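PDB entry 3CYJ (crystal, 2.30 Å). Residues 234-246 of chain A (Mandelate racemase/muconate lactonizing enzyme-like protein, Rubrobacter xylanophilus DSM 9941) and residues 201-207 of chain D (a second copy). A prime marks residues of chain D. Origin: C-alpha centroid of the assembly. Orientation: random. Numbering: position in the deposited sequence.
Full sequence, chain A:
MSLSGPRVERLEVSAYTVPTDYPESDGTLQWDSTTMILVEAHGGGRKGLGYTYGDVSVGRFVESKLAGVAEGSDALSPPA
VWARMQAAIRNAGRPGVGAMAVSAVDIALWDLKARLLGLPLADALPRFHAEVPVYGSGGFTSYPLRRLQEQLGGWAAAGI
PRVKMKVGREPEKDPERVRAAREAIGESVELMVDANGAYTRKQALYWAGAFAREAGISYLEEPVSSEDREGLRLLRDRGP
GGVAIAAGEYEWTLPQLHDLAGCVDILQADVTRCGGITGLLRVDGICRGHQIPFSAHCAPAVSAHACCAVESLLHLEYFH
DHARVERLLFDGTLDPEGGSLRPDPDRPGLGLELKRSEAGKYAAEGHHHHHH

Chain A, residues 234-246: LLRDRGPGGVAIA
Chain D, residues 201-207: RKQALYW

Residues 234-238 of chain A finish a helix, whose last turns are held by Arg238 N to Leu234 O and Gly239 N to Leu235 O, both 2.9 Å. Gly239 leaves helical geometry at phi/psi -64/163, and Pro240 (-64/150) opens a type II turn through Gly241 (-64/145) and Gly242 (79/-2) to Val243, closed by Val243 N to Pro240 O at 3.2 Å. A strand begins at Ala244. Chain D supplies one helix, 201-207, packed so that Gly241 CA lies 4.0 Å from Tyr206′ CA.

That closeness accounts for Gly241: a CB there would clash with Tyr206′ N and Leu205′ C. Gly242 is favoured first by its positive phi, and a CB there would also sit tight against Tyr206′ CD1. Gly239 answers to its own helix, where a CB would strike Leu235 O. The bare turn lets Gly242 N donate to Lys202′ O at 2.9 Å, an oxygen that also accepts Tyr206′ N at 3.0 Å within its helix.

Lys202′ is the central side chain, burying 125 Å² of the 398 Å² total. Its CA-to-CB bond points toward chain A, and chi angles of -81, -68, 164 and 50° (m, m, t, p) carry the amine to the helix end, where NZ donates to Arg236 O at 2.9 Å. Its aliphatic portion passes the turn, with CD 3.7 Å from Pro240 O and CG 3.7 Å from Val243 O. One water donates to these same two oxygens, Pro240 O and Val243 O, each at 2.6 Å, and accepts from Lys202′ NZ at 3.0 Å. A long, flexible cation thus suits a pocket lined with carbonyls.

Leu205′ (t, p) also points toward chain A, bringing CD2 to 3.9 Å from Gly241 CA. Tyr206′ (chi1 174°, chi2 85°) starts sideways and its end leads away, leaving CB 3.5 Å from Gly242 N.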

# COMPACT_ATOMS: atom_id res chain seq x y z
N LEU A 234 -5.57 2.09 14.32
CA LEU A 234 -4.60 2.84 15.10
C LEU A 234 -4.48 2.27 16.52
O LEU A 234 -3.35 2.08 17.04
CB LEU A 234 -4.94 4.34 15.17
CG LEU A 234 -4.18 5.11 16.28
CD1 LEU A 234 -2.83 5.58 15.74
CD2 LEU A 234 -4.93 6.32 16.95
N LEU A 235 -5.64 2.03 17.15
CA LEU A 235 -5.61 1.51 18.51
C LEU A 235 -5.15 0.05 18.59
O LEU A 235 -4.54 -0.36 19.58
CB LEU A 235 -6.98 1.64 19.18
CG LEU A 235 -7.12 3.05 19.73
CD1 LEU A 235 -8.49 3.42 19.34
CD2 LEU A 235 -6.95 3.03 21.25
N ARG A 236 -5.46 -0.72 17.56
CA ARG A 236 -4.92 -2.09 17.43
C ARG A 236 -3.39 -2.03 17.43
O ARG A 236 -2.75 -2.68 18.23
CB ARG A 236 -5.46 -2.75 16.16
CG ARG A 236 -5.38 -4.25 16.17
CD ARG A 236 -4.09 -4.73 15.65
NE ARG A 236 -3.65 -4.06 14.41
CZ ARG A 236 -4.06 -4.34 13.17
NH1 ARG A 236 -4.97 -5.27 12.92
NH2 ARG A 236 -3.54 -3.66 12.18
N ASP A 237 -2.82 -1.17 16.58
CA ASP A 237 -1.38 -1.07 16.45
C ASP A 237 -0.69 -0.45 17.63
O ASP A 237 0.42 -0.83 17.91
CB ASP A 237 -1.03 -0.24 15.23
CG ASP A 237 -1.54 -0.84 13.93
OD1 ASP A 237 -1.76 -2.06 13.86
OD2 ASP A 237 -1.73 -0.08 12.95
N ARG A 238 -1.31 0.50 18.34
CA ARG A 238 -0.56 1.31 19.29
C ARG A 238 -0.93 1.00 20.75
O ARG A 238 -0.17 1.36 21.67
CB ARG A 238 -0.82 2.81 19.02
CG ARG A 238 -0.09 3.44 17.84
CD ARG A 238 1.41 3.76 18.15
NE ARG A 238 1.68 4.34 19.47
CZ ARG A 238 1.50 5.64 19.79
NH1 ARG A 238 1.04 6.54 18.88
NH2 ARG A 238 1.77 6.05 21.04
N GLY A 239 -2.10 0.39 20.98
CA GLY A 239 -2.54 0.12 22.33
C GLY A 239 -1.60 -0.86 23.07
O GLY A 239 -0.85 -1.58 22.43
N PRO A 240 -1.70 -0.92 24.40
CA PRO A 240 -0.84 -1.73 25.25
C PRO A 240 -1.00 -3.24 24.98
O PRO A 240 -2.12 -3.71 24.59
CB PRO A 240 -1.35 -1.43 26.69
CG PRO A 240 -2.37 -0.40 26.58
CD PRO A 240 -2.86 -0.39 25.15
N GLY A 241 0.09 -3.99 25.19
CA GLY A 241 0.04 -5.43 25.06
C GLY A 241 -0.90 -5.94 26.14
O GLY A 241 -0.99 -5.36 27.23
N GLY A 242 -1.64 -7.00 25.82
CA GLY A 242 -2.60 -7.59 26.74
C GLY A 242 -3.94 -6.86 26.83
O GLY A 242 -4.83 -7.30 27.58
N VAL A 243 -4.12 -5.74 26.12
CA VAL A 243 -5.48 -5.17 26.07
C VAL A 243 -6.06 -5.44 24.68
O VAL A 243 -5.62 -4.85 23.71
CB VAL A 243 -5.51 -3.64 26.42
CG1 VAL A 243 -6.98 -3.01 26.33
CG2 VAL A 243 -4.91 -3.39 27.79
N ALA A 244 -7.01 -6.34 24.58
CA ALA A 244 -7.59 -6.62 23.26
C ALA A 244 -8.56 -5.52 22.76
O ALA A 244 -9.43 -5.03 23.50
CB ALA A 244 -8.28 -7.96 23.29
N ILE A 245 -8.36 -5.08 21.53
CA ILE A 245 -9.25 -4.08 20.95
C ILE A 245 -10.37 -4.83 20.29
O ILE A 245 -10.11 -5.62 19.42
CB ILE A 245 -8.51 -3.13 19.96
CG1 ILE A 245 -7.36 -2.35 20.67
CG2 ILE A 245 -9.49 -2.17 19.27
CD1 ILE A 245 -7.81 -1.40 21.91
N ALA A 246 -11.62 -4.63 20.74
CA ALA A 246 -12.77 -5.39 20.16
C ALA A 246 -13.85 -4.48 19.53
O ALA A 246 -14.09 -3.35 20.01
CB ALA A 246 -13.43 -6.28 21.22
N ARG D 201 -2.52 -12.52 19.37
CA ARG D 201 -1.71 -11.36 19.05
C ARG D 201 -1.37 -10.42 20.20
O ARG D 201 -0.20 -10.11 20.42
CB ARG D 201 -2.36 -10.61 17.90
CG ARG D 201 -2.28 -11.35 16.56
CD ARG D 201 -3.05 -10.62 15.49
NE ARG D 201 -3.17 -11.38 14.23
CZ ARG D 201 -3.97 -11.02 13.23
NH1 ARG D 201 -4.73 -9.92 13.39
NH2 ARG D 201 -4.06 -11.76 12.10
N LYS D 202 -2.37 -9.95 20.94
CA LYS D 202 -2.12 -9.01 22.03
C LYS D 202 -1.53 -9.68 23.23
O LYS D 202 -0.77 -9.07 23.96
CB LYS D 202 -3.39 -8.22 22.43
CG LYS D 202 -3.64 -7.05 21.49
CD LYS D 202 -2.52 -6.04 21.70
CE LYS D 202 -2.43 -5.03 20.58
NZ LYS D 202 -3.78 -4.42 20.29
N GLN D 203 -1.87 -10.95 23.43
CA GLN D 203 -1.24 -11.77 24.48
C GLN D 203 0.27 -11.88 24.20
O GLN D 203 1.09 -11.66 25.10
CB GLN D 203 -1.87 -13.15 24.45
CG GLN D 203 -1.66 -13.91 25.66
CD GLN D 203 -2.23 -15.34 25.56
OE1 GLN D 203 -2.75 -15.76 24.51
NE2 GLN D 203 -2.12 -16.10 26.67
N ALA D 204 0.62 -12.21 22.94
CA ALA D 204 2.02 -12.31 22.55
C ALA D 204 2.78 -10.97 22.83
O ALA D 204 3.91 -10.97 23.31
CB ALA D 204 2.09 -12.65 21.10
N LEU D 205 2.13 -9.83 22.54
CA LEU D 205 2.77 -8.54 22.70
C LEU D 205 2.97 -8.29 24.18
O LEU D 205 4.03 -7.85 24.59
CB LEU D 205 1.95 -7.40 22.05
CG LEU D 205 2.60 -6.00 22.12
CD1 LEU D 205 3.96 -6.00 21.41
CD2 LEU D 205 1.69 -4.87 21.56
N TYR D 206 1.97 -8.60 24.98
CA TYR D 206 2.15 -8.54 26.41
C TYR D 206 3.39 -9.34 26.89
O TYR D 206 4.30 -8.81 27.60
CB TYR D 206 0.88 -9.04 27.14
CG TYR D 206 1.19 -9.08 28.62
CD1 TYR D 206 1.06 -7.95 29.41
CD2 TYR D 206 1.70 -10.24 29.20
CE1 TYR D 206 1.41 -7.97 30.75
CE2 TYR D 206 2.08 -10.28 30.55
CZ TYR D 206 1.92 -9.16 31.32
OH TYR D 206 2.29 -9.24 32.63
N TRP D 207 3.43 -10.62 26.51
CA TRP D 207 4.46 -11.55 27.00
C TRP D 207 5.84 -11.18 26.49
O TRP D 207 6.84 -11.32 27.21
CB TRP D 207 4.09 -13.02 26.68
CG TRP D 207 3.03 -13.50 27.65
CD1 TRP D 207 1.72 -13.80 27.38
CD2 TRP D 207 3.19 -13.62 29.06
NE1 TRP D 207 1.06 -14.12 28.57
CE2 TRP D 207 1.95 -14.02 29.60
CE3 TRP D 207 4.27 -13.43 29.92
CZ2 TRP D 207 1.78 -14.25 30.97
CZ3 TRP D 207 4.09 -13.65 31.25
CH2 TRP D 207 2.86 -14.06 31.78
O HOH W 1 -3.99 -2.98 22.92